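Local coordinates for cyanophycinase-like exopeptidase (actinobacterium SCGC AAA027-L06, PDB 6NQC), which probably hydrolyses peptide bonds as a serine exopeptidase of family S51, related to cyanophycinase, at residues S44-G49 / A114-F119; K55-Q60 / E90-P95; L127-I132 / Q173-F178. All blocks are in the same frame, centred on the assembly; numbering follows the deposited sequence.

Interaction 1: residues S44-G49 / A114-F119; sequences SLIEDG and AALIYF
Leu116 reaches from its strand into the flank of helix 39-51 and lies against two successive helix residues, Leu45 and Ile46. Its two methyls divide the work. CD1 meets CD1 of Leu45 at 4.0 Å, the two leucine side chains running at a slant to each other, while CD2 approaches CG1 of Ile46 at 3.7 Å, where the side chains cross nearly at a right angle. With chi1 at 169°, CG of Leu116 stands opposite its own backbone N, and this carries the forked end out toward the helix.

Ala115, just before the strand, fills the next position along the helix. Its CB rests 3.5 Å from the carbonyl O of Ile46 and 4.1 Å from Ile46 CG2. Here the backbones come very close: Gly49 CA lies 3.6 Å from Ala115 O. A CB on Gly49 would run into Ala115 O, so its absence lets helix and chain approach this far. No hydrogen bond links the two segments; the contact is buried and, in its side chains, apolar.

Around it, Phe58 of strand 57-61 touches both Ile46 and Leu116, and Ala151 of strand 149-153 touches Leu45. Helix 39-51 thus packs on one face of the central sheet and helix 135-145, covering Ile117 and Phe119, on the other, which makes this contact part of a layered alpha/beta core.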
ATOM      1  N   SER A  44      -6.817   9.660   9.059  1.00 23.10           N
ATOM      2  CA  SER A  44      -7.952   8.781   9.325  1.00 21.04           C
ATOM      3  C   SER A  44      -7.519   7.323   9.483  1.00 23.94           C
ATOM      4  O   SER A  44      -8.110   6.576  10.269  1.00 23.95           O
ATOM      5  CB  SER A  44      -8.991   8.911   8.200  1.00 25.10           C
ATOM      6  OG  SER A  44      -8.534   8.369   6.953  1.00 22.34           O
ATOM      7  N   LEU A  45      -6.520   6.882   8.705  1.00 19.06           N
ATOM      8  CA  LEU A  45      -6.007   5.526   8.846  1.00 20.09           C
ATOM      9  C   LEU A  45      -5.345   5.331  10.201  1.00 16.16           C
ATOM     10  O   LEU A  45      -5.446   4.247  10.800  1.00 20.05           O
ATOM     11  CB  LEU A  45      -4.993   5.231   7.741  1.00 17.91           C
ATOM     12  CG  LEU A  45      -5.507   5.127   6.311  1.00 17.35           C
ATOM     13  CD1 LEU A  45      -4.342   4.940   5.308  1.00 22.44           C
ATOM     14  CD2 LEU A  45      -6.471   3.964   6.213  1.00 17.28           C
ATOM     15  N   ILE A  46      -4.635   6.361  10.690  1.00 18.01           N
ATOM     16  CA  ILE A  46      -4.019   6.259  12.006  1.00 18.94           C
ATOM     17  C   ILE A  46      -5.094   6.198  13.075  1.00 17.86           C
ATOM     18  O   ILE A  46      -5.023   5.383  14.013  1.00 15.47           O
ATOM     19  CB  ILE A  46      -3.072   7.437  12.261  1.00 16.81           C
ATOM     20  CG1 ILE A  46      -1.916   7.363  11.293  1.00 18.91           C
ATOM     21  CG2 ILE A  46      -2.600   7.437  13.719  1.00 21.99           C
ATOM     22  CD1 ILE A  46      -1.192   8.680  11.128  1.00 19.53           C
ATOM     23  N   GLU A  47      -6.127   7.031  12.918  1.00 21.01           N
ATOM     24  CA  GLU A  47      -7.266   7.022  13.836  1.00 26.77           C
ATOM     25  C   GLU A  47      -7.973   5.672  13.847  1.00 22.43           C
ATOM     26  O   GLU A  47      -8.359   5.186  14.908  1.00 19.72           O
ATOM     27  CB  GLU A  47      -8.232   8.131  13.435  1.00 26.19           C
ATOM     28  CG  GLU A  47      -7.698   9.508  13.706  1.00 25.41           C
ATOM     29  CD  GLU A  47      -8.636  10.609  13.209  1.00 39.33           C
ATOM     30  OE1 GLU A  47      -9.347  10.409  12.199  1.00 41.79           O
ATOM     31  OE2 GLU A  47      -8.657  11.676  13.849  1.00 40.63           O
ATOM     32  N   ASP A  48      -8.120   5.038  12.673  1.00 18.27           N
ATOM     33  CA  ASP A  48      -8.732   3.727  12.620  1.00 16.13           C
ATOM     34  C   ASP A  48      -7.971   2.719  13.482  1.00 20.24           C
ATOM     35  O   ASP A  48      -8.573   1.913  14.208  1.00 19.24           O
ATOM     36  CB  ASP A  48      -8.787   3.247  11.168  1.00 15.65           C
ATOM     37  CG  ASP A  48      -9.840   4.004  10.307  1.00 28.33           C
ATOM     38  OD1 ASP A  48     -10.711   4.710  10.854  1.00 23.71           O
ATOM     39  OD2 ASP A  48      -9.809   3.858   9.059  1.00 23.91           O
ATOM     40  N   GLY A  49      -6.643   2.714  13.385  1.00 23.21           N
ATOM     41  CA  GLY A  49      -5.865   1.747  14.145  1.00 19.57           C
ATOM     42  C   GLY A  49      -5.849   2.084  15.632  1.00 17.52           C
ATOM     43  O   GLY A  49      -5.854   1.186  16.484  1.00 18.50           O
ATOM     44  N   ALA A 114       1.135  -1.222  15.664  1.00 18.71           N
ATOM     45  CA  ALA A 114       1.242   0.041  14.942  1.00 17.01           C
ATOM     46  C   ALA A 114      -0.130   0.438  14.425  1.00 19.55           C
ATOM     47  O   ALA A 114      -0.802  -0.369  13.781  1.00 20.18           O
ATOM     48  CB  ALA A 114       2.277  -0.072  13.809  1.00 18.39           C
ATOM     49  N   ALA A 115      -0.543   1.683  14.695  1.00 15.15           N
ATOM     50  CA  ALA A 115      -1.834   2.136  14.187  1.00 16.15           C
ATOM     51  C   ALA A 115      -1.867   2.169  12.654  1.00 14.48           C
ATOM     52  O   ALA A 115      -2.908   1.876  12.034  1.00 16.25           O
ATOM     53  CB  ALA A 115      -2.185   3.516  14.711  1.00 20.21           C
ATOM     54  N   LEU A 116      -0.759   2.546  12.038  1.00 18.86           N
ATOM     55  CA  LEU A 116      -0.656   2.505  10.580  1.00 17.09           C
ATOM     56  C   LEU A 116       0.718   2.011  10.155  1.00 16.48           C
ATOM     57  O   LEU A 116       1.754   2.453  10.672  1.00 15.19           O
ATOM     58  CB  LEU A 116      -0.928   3.906   9.981  1.00 16.24           C
ATOM     59  CG  LEU A 116      -0.626   4.177   8.511  1.00 15.43           C
ATOM     60  CD1 LEU A 116      -1.437   3.288   7.567  1.00 18.20           C
ATOM     61  CD2 LEU A 116      -0.870   5.614   8.151  1.00 18.06           C
ATOM     62  N   ILE A 117       0.719   1.102   9.182  1.00 14.97           N
ATOM     63  CA  ILE A 117       1.933   0.674   8.500  1.00 15.26           C
ATOM     64  C   ILE A 117       1.761   1.057   7.042  1.00 18.64           C
ATOM     65  O   ILE A 117       0.715   0.754   6.452  1.00 15.53           O
ATOM     66  CB  ILE A 117       2.177  -0.831   8.689  1.00 17.01           C
ATOM     67  CG1 ILE A 117       2.356  -1.133  10.174  1.00 16.56           C
ATOM     68  CG2 ILE A 117       3.364  -1.283   7.906  1.00 17.87           C
ATOM     69  CD1 ILE A 117       2.340  -2.636  10.456  1.00 18.87           C
ATOM     70  N   TYR A 118       2.732   1.798   6.485  1.00 13.73           N
ATOM     71  CA  TYR A 118       2.649   2.389   5.149  1.00 17.26           C
ATOM     72  C   TYR A 118       3.822   1.922   4.293  1.00 16.22           C
ATOM     73  O   TYR A 118       4.972   2.094   4.690  1.00 15.44           O
ATOM     74  CB  TYR A 118       2.651   3.926   5.255  1.00 14.24           C
ATOM     75  CG  TYR A 118       2.005   4.621   4.098  1.00 14.16           C
ATOM     76  CD1 TYR A 118       2.672   4.722   2.868  1.00 17.06           C
ATOM     77  CD2 TYR A 118       0.718   5.151   4.196  1.00 17.69           C
ATOM     78  CE1 TYR A 118       2.085   5.350   1.800  1.00 16.49           C
ATOM     79  CE2 TYR A 118       0.124   5.761   3.109  1.00 22.91           C
ATOM     80  CZ  TYR A 118       0.832   5.857   1.908  1.00 17.77           C
ATOM     81  OH  TYR A 118       0.291   6.463   0.796  1.00 19.09           O
ATOM     82  N   PHE A 119       3.529   1.299   3.130  1.00 15.69           N
ATOM     83  CA  PHE A 119       4.557   1.018   2.130  1.00 15.34           C
ATOM     84  C   PHE A 119       4.612   2.187   1.150  1.00 14.96           C
ATOM     85  O   PHE A 119       3.658   2.415   0.408  1.00 14.47           O
ATOM     86  CB  PHE A 119       4.270  -0.273   1.352  1.00 15.70           C
ATOM     87  CG  PHE A 119       4.322  -1.509   2.180  1.00 16.84           C
ATOM     88  CD1 PHE A 119       5.497  -1.900   2.793  1.00 20.57           C
ATOM     89  CD2 PHE A 119       3.202  -2.304   2.322  1.00 21.33           C
ATOM     90  CE1 PHE A 119       5.551  -3.070   3.558  1.00 20.22           C
ATOM     91  CE2 PHE A 119       3.236  -3.456   3.092  1.00 27.13           C
ATOM     92  CZ  PHE A 119       4.419  -3.841   3.725  1.00 19.67           C
TER

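Interaction 2: residues K55-Q60 / E90-P95; sequences KPIFLQ and ESKFLP. With SO4 (sulfate ion), chain B.
Phe58 and Gln60 pair with the neighbouring strand through backbone bonds that close a beta-alpha-beta unit, strand 57-61 and edge strand 90-93 running parallel with helix 70-87 as the crossover between them. Phe58 N donates to Glu90 O and Gln60 N to Lys92 O; in return Phe58 O accepts from Lys92 N, and Gln60 O from Leu94 N. All four bonds measure 2.9-3.0 Å between these nitrogens and oxygens.

Packing is close where the strand gives way to loop. Leu59 CD2 touches Leu94 CD2 at 3.7 Å, the two side chains meeting at a slant, and helix 105-110 covers Leu94 through Phe107 and Leu110. On the face bearing Phe58 and Gln60, the amide NE2 of Gln60 lies 3.5 Å above the plane of the Phe58 ring, over its centre, and is fixed by a hydrogen bond to Gly80 O of the crossover helix.

The other end is looser and wetter. Ahead of the strand, at Pro56, a water takes the place of a direct bond, donating to Pro56 O and accepting from Glu90 N. Ile57 CD1 still lies 4.0 Å from Lys92 CG, but the bent lysine chain carries NZ to Glu90 OE2 at 3.1 Å, a salt bridge within the edge strand that meets the carboxylate from above its plane. Farther along, on the outer side of the edge strand, the backbone also holds a sulfate, probably from the crystallisation liquor and bound as well by Arg81: Phe93 N donates to its O4 at 2.8 Å and 170°.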
ATOM      1  N   LYS A  55      -0.874   1.200  19.179  1.00 19.89           N
ATOM      2  CA  LYS A  55      -0.079   2.369  19.491  1.00 17.44           C
ATOM      3  C   LYS A  55      -0.259   3.432  18.415  1.00 24.17           C
ATOM      4  O   LYS A  55      -0.234   3.116  17.210  1.00 22.28           O
ATOM      5  CB  LYS A  55       1.408   2.028  19.576  1.00 27.87           C
ATOM      6  CG  LYS A  55       1.841   1.269  20.821  1.00 33.89           C
ATOM      7  CD  LYS A  55       3.370   1.177  20.850  1.00 37.94           C
ATOM      8  CE  LYS A  55       3.862  -0.085  21.562  1.00 40.62           C
ATOM      9  NZ  LYS A  55       5.212   0.130  22.202  1.00 48.82           N
ATOM     10  N   PRO A  56      -0.342   4.693  18.783  1.00 28.40           N
ATOM     11  CA  PRO A  56      -0.580   5.759  17.779  1.00 25.95           C
ATOM     12  C   PRO A  56       0.675   6.150  16.999  1.00 30.87           C
ATOM     13  O   PRO A  56       1.119   7.272  16.983  1.00 25.77           O
ATOM     14  CB  PRO A  56      -1.074   6.913  18.672  1.00 27.20           C
ATOM     15  CG  PRO A  56      -0.261   6.746  19.955  1.00 22.84           C
ATOM     16  CD  PRO A  56      -0.207   5.230  20.157  1.00 22.01           C
ATOM     17  N   ILE A  57       1.261   5.161  16.305  1.00 18.72           N
ATOM     18  CA  ILE A  57       2.455   5.435  15.501  1.00 26.03           C
ATOM     19  C   ILE A  57       2.132   5.300  14.007  1.00 19.17           C
ATOM     20  O   ILE A  57       1.263   4.525  13.605  1.00 18.43           O
ATOM     21  CB  ILE A  57       3.660   4.528  15.862  1.00 25.25           C
ATOM     22  CG1 ILE A  57       3.251   3.064  15.820  1.00 23.31           C
ATOM     23  CG2 ILE A  57       4.246   4.903  17.240  1.00 27.02           C
ATOM     24  CD1 ILE A  57       4.436   2.150  15.682  1.00 24.35           C
ATOM     25  N   PHE A  58       2.853   6.085  13.204  1.00 20.82           N
ATOM     26  CA  PHE A  58       2.835   6.106  11.739  1.00 22.48           C
ATOM     27  C   PHE A  58       4.121   5.420  11.301  1.00 18.95           C
ATOM     28  O   PHE A  58       5.184   6.037  11.207  1.00 14.33           O
ATOM     29  CB  PHE A  58       2.771   7.551  11.255  1.00 19.81           C
ATOM     30  CG  PHE A  58       2.478   7.734   9.805  1.00 20.65           C
ATOM     31  CD1 PHE A  58       2.557   6.685   8.884  1.00 16.41           C
ATOM     32  CD2 PHE A  58       2.117   8.985   9.349  1.00 19.75           C
ATOM     33  CE1 PHE A  58       2.291   6.920   7.542  1.00 19.73           C
ATOM     34  CE2 PHE A  58       1.844   9.208   8.011  1.00 19.97           C
ATOM     35  CZ  PHE A  58       1.933   8.174   7.111  1.00 23.95           C
ATOM     36  N   LEU A  59       4.033   4.112  11.075  1.00 18.67           N
ATOM     37  CA  LEU A  59       5.191   3.295  10.766  1.00 16.08           C
ATOM     38  C   LEU A  59       5.375   3.289   9.247  1.00 15.66           C
ATOM     39  O   LEU A  59       4.431   3.010   8.502  1.00 17.47           O
ATOM     40  CB  LEU A  59       4.984   1.885  11.328  1.00 18.12           C
ATOM     41  CG  LEU A  59       6.213   1.056  11.637  1.00 21.32           C
ATOM     42  CD1 LEU A  59       5.919  -0.057  12.639  1.00 23.30           C
ATOM     43  CD2 LEU A  59       6.693   0.457  10.317  1.00 30.11           C
ATOM     44  N   GLN A  60       6.558   3.656   8.794  1.00 18.91           N
ATOM     45  CA  GLN A  60       6.817   3.936   7.381  1.00 16.13           C
ATOM     46  C   GLN A  60       7.891   2.993   6.870  1.00 19.55           C
ATOM     47  O   GLN A  60       8.957   2.866   7.474  1.00 20.06           O
ATOM     48  CB  GLN A  60       7.226   5.392   7.192  1.00 16.80           C
ATOM     49  CG  GLN A  60       6.134   6.312   7.635  1.00 17.87           C
ATOM     50  CD  GLN A  60       6.568   7.749   7.757  1.00 23.85           C
ATOM     51  OE1 GLN A  60       7.739   8.077   7.547  1.00 20.36           O
ATOM     52  NE2 GLN A  60       5.606   8.624   8.057  1.00 21.31           N
ATOM     53  N   GLU A  90       3.760  10.296  16.295  1.00 21.99           N
ATOM     54  CA  GLU A  90       5.139   9.873  16.163  1.00 21.55           C
ATOM     55  C   GLU A  90       5.306   8.939  14.956  1.00 20.45           C
ATOM     56  O   GLU A  90       4.533   7.996  14.764  1.00 21.30           O
ATOM     57  CB  GLU A  90       5.564   9.147  17.429  1.00 24.77           C
ATOM     58  CG  GLU A  90       7.044   8.881  17.483  1.00 36.37           C
ATOM     59  CD  GLU A  90       7.424   8.052  18.667  1.00 33.73           C
ATOM     60  OE1 GLU A  90       6.499   7.534  19.334  1.00 43.14           O
ATOM     61  OE2 GLU A  90       8.644   7.908  18.917  1.00 39.34           O
ATOM     62  N   SER A  91       6.294   9.224  14.123  1.00 27.07           N
ATOM     63  CA  SER A  91       6.642   8.332  13.020  1.00 21.95           C
ATOM     64  C   SER A  91       7.698   7.336  13.476  1.00 22.82           C
ATOM     65  O   SER A  91       8.462   7.582  14.422  1.00 24.90           O
ATOM     66  CB  SER A  91       7.142   9.159  11.841  1.00 25.35           C
ATOM     67  OG  SER A  91       8.181  10.016  12.282  1.00 25.51           O
ATOM     68  N   LYS A  92       7.722   6.181  12.809  1.00 23.95           N
ATOM     69  CA  LYS A  92       8.764   5.179  12.972  1.00 22.06           C
ATOM     70  C   LYS A  92       9.193   4.770  11.568  1.00 25.08           C
ATOM     71  O   LYS A  92       8.459   4.036  10.894  1.00 22.23           O
ATOM     72  CB  LYS A  92       8.265   3.972  13.758  1.00 27.42           C
ATOM     73  CG  LYS A  92       7.771   4.344  15.161  1.00 33.30           C
ATOM     74  CD  LYS A  92       8.930   4.727  16.041  1.00 30.56           C
ATOM     75  CE  LYS A  92       8.674   4.369  17.495  1.00 43.33           C
ATOM     76  NZ  LYS A  92       9.663   5.041  18.382  1.00 49.71           N
ATOM     77  N   PHE A  93      10.323   5.294  11.111  1.00 21.62           N
ATOM     78  CA  PHE A  93      10.935   4.887   9.844  1.00 22.79           C
ATOM     79  C   PHE A  93      11.692   3.593  10.037  1.00 24.73           C
ATOM     80  O   PHE A  93      12.561   3.504  10.900  1.00 19.77           O
ATOM     81  CB  PHE A  93      11.871   5.990   9.366  1.00 25.11           C
ATOM     82  CG  PHE A  93      12.403   5.813   7.985  1.00 20.93           C
ATOM     83  CD1 PHE A  93      11.606   6.054   6.872  1.00 20.59           C
ATOM     84  CD2 PHE A  93      13.735   5.496   7.792  1.00 30.35           C
ATOM     85  CE1 PHE A  93      12.101   5.921   5.625  1.00 22.18           C
ATOM     86  CE2 PHE A  93      14.254   5.390   6.531  1.00 26.51           C
ATOM     87  CZ  PHE A  93      13.446   5.609   5.442  1.00 27.09           C
ATOM     88  N   LEU A  94      11.353   2.585   9.254  1.00 20.41           N
ATOM     89  CA  LEU A  94      11.987   1.259   9.354  1.00 22.57           C
ATOM     90  C   LEU A  94      12.918   1.113   8.174  1.00 20.68           C
ATOM     91  O   LEU A  94      12.458   0.817   7.058  1.00 24.76           O
ATOM     92  CB  LEU A  94      10.952   0.140   9.318  1.00 26.14           C
ATOM     93  CG  LEU A  94      10.725  -0.620  10.613  1.00 36.99           C
ATOM     94  CD1 LEU A  94      10.243   0.376  11.641  1.00 34.13           C
ATOM     95  CD2 LEU A  94       9.724  -1.722  10.430  1.00 31.53           C
ATOM     96  N   PRO A  95      14.223   1.338   8.349  1.00 23.51           N
ATOM     97  CA  PRO A  95      15.129   1.336   7.152  1.00 29.55           C
ATOM     98  C   PRO A  95      15.442  -0.086   6.686  1.00 26.84           C
ATOM     99  O   PRO A  95      16.521  -0.570   6.829  1.00 24.43           O
ATOM    100  CB  PRO A  95      16.366   2.044   7.714  1.00 28.71           C
ATOM    101  CG  PRO A  95      16.363   1.769   9.201  1.00 25.54           C
ATOM    102  CD  PRO A  95      14.918   1.722   9.598  1.00 26.05           C
TER
HETATM  103  S   SO4 B 301      12.674   7.014  13.786  1.00 43.03           S
HETATM  104  O1  SO4 B 301      14.033   6.572  13.407  1.00 37.95           O
HETATM  105  O2  SO4 B 301      12.721   8.348  14.390  1.00 49.69           O
HETATM  106  O3  SO4 B 301      12.087   6.077  14.770  1.00 39.19           O
HETATM  107  O4  SO4 B 301      11.863   7.119  12.575  1.00 29.52           O
HETATM  108  O   HOH W   1       2.146   9.198  18.488  1.00 27.07           O

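Interaction 3: residues L127-I132 / Q173-F178; sequences LADTLI and QSTEGF
Ala128 and Gly177 bring the last turn of helix 124-131 and the chain leaving strand 175-176 to a CA-CA distance of 5.4 Å. The contact ties this helix, which follows central strand 116-119, to the small antiparallel sheet of strands 163-164 and 175-176. Phe178 fits its ring against the helix end: CZ comes 3.8 Å from Leu131 CB, CE1 lies 3.9 Å from Ala128 CA, and the backbone N of Ile132 and O of Leu127 approach the ring at its edge. The ring also stacks on Trp137. An alanine here would probably leave Leu131 CB and the helix end without their aromatic partner and open a gap beside Trp137.

Ile132 extends CG1 opposite its backbone N (chi1 -170°), which brings CD1 to 3.4 Å from Glu176 CG, across the aliphatic part of that side chain. Ala128 CB rests 3.4 Å from Glu176 O.

At the solvent side, two waters bridge the segments. One donates to both Asp129 OD1 and Glu176 O; the other donates to Asp129 OD2, at 2.6 Å, and pairs with Thr175 OG1, which is also hydrogen-bonded to His125 ND1. The Thr175 and Asp129 side chains cross at about a right angle, CG2 lying 3.3 Å from OD1. Van der Waals contacts, largely those of the Phe178 ring and Ile132, join the segments directly, whereas the Asp129 carboxylate reaches its polar partners through water.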
ATOM      1  N   LEU A 127      10.309  -4.572  -3.724  1.00 15.26           N
ATOM      2  CA  LEU A 127       9.543  -4.578  -2.491  1.00 17.33           C
ATOM      3  C   LEU A 127       9.079  -5.988  -2.192  1.00 15.90           C
ATOM      4  O   LEU A 127       9.313  -6.517  -1.098  1.00 18.12           O
ATOM      5  CB  LEU A 127       8.348  -3.631  -2.594  1.00 17.97           C
ATOM      6  CG  LEU A 127       7.414  -3.627  -1.359  1.00 15.45           C
ATOM      7  CD1 LEU A 127       8.225  -3.472  -0.061  1.00 17.11           C
ATOM      8  CD2 LEU A 127       6.366  -2.540  -1.471  1.00 12.63           C
ATOM      9  N   ALA A 128       8.441  -6.628  -3.183  1.00 19.34           N
ATOM     10  CA  ALA A 128       7.924  -7.973  -3.014  1.00 12.26           C
ATOM     11  C   ALA A 128       9.034  -8.978  -2.708  1.00 17.42           C
ATOM     12  O   ALA A 128       8.939  -9.756  -1.744  1.00 19.56           O
ATOM     13  CB  ALA A 128       7.188  -8.403  -4.283  1.00 15.01           C
ATOM     14  N   ASP A 129      10.068  -9.017  -3.546  1.00 18.73           N
ATOM     15  CA  ASP A 129      11.137  -9.999  -3.354  1.00 22.11           C
ATOM     16  C   ASP A 129      11.847  -9.818  -2.012  1.00 20.02           C
ATOM     17  O   ASP A 129      12.299 -10.793  -1.416  1.00 20.90           O
ATOM     18  CB  ASP A 129      12.151  -9.897  -4.481  1.00 18.19           C
ATOM     19  CG  ASP A 129      11.632 -10.430  -5.818  1.00 22.68           C
ATOM     20  OD1 ASP A 129      10.641 -11.190  -5.840  1.00 19.56           O
ATOM     21  OD2 ASP A 129      12.208 -10.053  -6.850  1.00 28.01           O
ATOM     22  N   THR A 130      11.900  -8.592  -1.491  1.00 15.86           N
ATOM     23  CA  THR A 130      12.655  -8.334  -0.275  1.00 16.81           C
ATOM     24  C   THR A 130      11.879  -8.710   0.976  1.00 18.48           C
ATOM     25  O   THR A 130      12.489  -9.211   1.926  1.00 18.41           O
ATOM     26  CB  THR A 130      13.092  -6.862  -0.213  1.00 15.65           C
ATOM     27  OG1 THR A 130      14.018  -6.586  -1.278  1.00 18.12           O
ATOM     28  CG2 THR A 130      13.785  -6.568   1.052  1.00 21.40           C
ATOM     29  N   LEU A 131      10.552  -8.525   1.000  1.00 14.11           N
ATOM     30  CA  LEU A 131       9.787  -8.814   2.204  1.00 15.75           C
ATOM     31  C   LEU A 131       8.992 -10.112   2.153  1.00 15.85           C
ATOM     32  O   LEU A 131       8.491 -10.551   3.205  1.00 15.85           O
ATOM     33  CB  LEU A 131       8.808  -7.681   2.522  1.00 16.00           C
ATOM     34  CG  LEU A 131       9.479  -6.316   2.731  1.00 18.35           C
ATOM     35  CD1 LEU A 131       8.455  -5.246   3.089  1.00 17.64           C
ATOM     36  CD2 LEU A 131      10.606  -6.394   3.751  1.00 19.37           C
ATOM     37  N   ILE A 132       8.801 -10.715   0.971  1.00 18.35           N
ATOM     38  CA  ILE A 132       7.865 -11.844   0.910  1.00 18.85           C
ATOM     39  C   ILE A 132       8.355 -12.941   1.841  1.00 14.74           C
ATOM     40  O   ILE A 132       9.545 -13.282   1.852  1.00 16.79           O
ATOM     41  CB  ILE A 132       7.716 -12.351  -0.529  1.00 18.19           C
ATOM     42  CG1 ILE A 132       6.580 -13.347  -0.629  1.00 21.71           C
ATOM     43  CG2 ILE A 132       9.042 -12.954  -0.997  1.00 17.88           C
ATOM     44  CD1 ILE A 132       6.194 -13.708  -2.090  1.00 19.07           C
ATOM     45  N   GLN A 173       5.325 -14.297 -16.350  1.00 19.33           N
ATOM     46  CA  GLN A 173       6.479 -14.235 -15.470  1.00 20.83           C
ATOM     47  C   GLN A 173       6.311 -13.108 -14.455  1.00 18.24           C
ATOM     48  O   GLN A 173       7.233 -12.309 -14.286  1.00 18.79           O
ATOM     49  CB  GLN A 173       7.760 -14.039 -16.326  1.00 21.20           C
ATOM     50  CG  GLN A 173       8.029 -15.252 -17.268  1.00 26.73           C
ATOM     51  CD  GLN A 173       8.867 -14.850 -18.474  1.00 29.22           C
ATOM     52  OE1 GLN A 173       8.368 -14.247 -19.428  1.00 25.50           O
ATOM     53  NE2 GLN A 173      10.154 -15.143 -18.409  1.00 25.50           N
ATOM     54  N   SER A 174       5.153 -13.033 -13.820  1.00 17.74           N
ATOM     55  CA  SER A 174       4.919 -12.028 -12.789  1.00 17.12           C
ATOM     56  C   SER A 174       5.708 -12.371 -11.537  1.00 14.20           C
ATOM     57  O   SER A 174       6.052 -13.536 -11.289  1.00 18.87           O
ATOM     58  CB  SER A 174       3.431 -11.955 -12.484  1.00 21.18           C
ATOM     59  OG  SER A 174       2.739 -11.586 -13.678  1.00 20.31           O
ATOM     60  N   THR A 175       6.029 -11.342 -10.765  1.00 19.41           N
ATOM     61  CA  THR A 175       6.556 -11.534  -9.427  1.00 20.06           C
ATOM     62  C   THR A 175       5.421 -11.817  -8.441  1.00 16.92           C
ATOM     63  O   THR A 175       4.355 -11.207  -8.502  1.00 17.06           O
ATOM     64  CB  THR A 175       7.331 -10.279  -9.004  1.00 21.28           C
ATOM     65  OG1 THR A 175       8.412 -10.068  -9.916  1.00 24.93           O
ATOM     66  CG2 THR A 175       7.879 -10.415  -7.556  1.00 17.38           C
ATOM     67  N   GLU A 176       5.655 -12.761  -7.539  1.00 16.64           N
ATOM     68  CA  GLU A 176       4.713 -13.036  -6.466  1.00 15.81           C
ATOM     69  C   GLU A 176       4.677 -11.878  -5.468  1.00 15.67           C
ATOM     70  O   GLU A 176       5.706 -11.429  -4.971  1.00 18.87           O
ATOM     71  CB  GLU A 176       5.113 -14.339  -5.775  1.00 22.71           C
ATOM     72  CG  GLU A 176       4.209 -14.779  -4.647  1.00 31.39           C
ATOM     73  CD  GLU A 176       4.543 -16.200  -4.143  1.00 38.83           C
ATOM     74  OE1 GLU A 176       5.266 -16.936  -4.859  1.00 43.61           O
ATOM     75  OE2 GLU A 176       4.082 -16.568  -3.032  1.00 43.20           O
ATOM     76  N   GLY A 177       3.477 -11.372  -5.203  1.00 14.66           N
ATOM     77  CA  GLY A 177       3.255 -10.384  -4.178  1.00 15.80           C
ATOM     78  C   GLY A 177       2.800 -11.010  -2.873  1.00 25.44           C
ATOM     79  O   GLY A 177       2.852 -12.222  -2.672  1.00 17.85           O
ATOM     80  N   PHE A 178       2.344 -10.145  -1.977  1.00 17.62           N
ATOM     81  CA  PHE A 178       1.994 -10.575  -0.625  1.00 13.80           C
ATOM     82  C   PHE A 178       0.625 -11.231  -0.582  1.00 21.52           C
ATOM     83  O   PHE A 178       0.363 -12.020   0.318  1.00 16.18           O
ATOM     84  CB  PHE A 178       2.030  -9.378   0.321  1.00 18.76           C
ATOM     85  CG  PHE A 178       3.338  -8.627   0.324  1.00 24.01           C
ATOM     86  CD1 PHE A 178       4.543  -9.283   0.115  1.00 24.54           C
ATOM     87  CD2 PHE A 178       3.356  -7.264   0.528  1.00 18.48           C
ATOM     88  CE1 PHE A 178       5.727  -8.578   0.137  1.00 17.77           C
ATOM     89  CE2 PHE A 178       4.537  -6.550   0.529  1.00 22.56           C
ATOM     90  CZ  PHE A 178       5.709  -7.180   0.378  1.00 21.31           C
TER
HETATM   91  O   HOH W   2       8.398 -12.229  -4.608  1.00 20.27           O
HETATM   92  O   HOH W   3      11.148 -10.085  -9.254  1.00 24.64           O

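In the fold
Interactions 1 and 2 belong to neighbouring parts of the central sheet: strand 57-61 lies between strands 90-93 and 116-119, and Leu59 makes probable backbone hydrogen bonds to Leu116 and Tyr118. Interaction 1 is wholly buried, whereas interaction 2 runs to the sheet's edge and combines backbone pairing with a salt bridge and water. Interaction 3, its centre about 23 Å from the centres of the other two, is partly buried, with waters bridging its polar side. Phe119 connects it to interaction 1, touching Leu127, Leu131 and Phe178; interactions 2 and 3 do not touch.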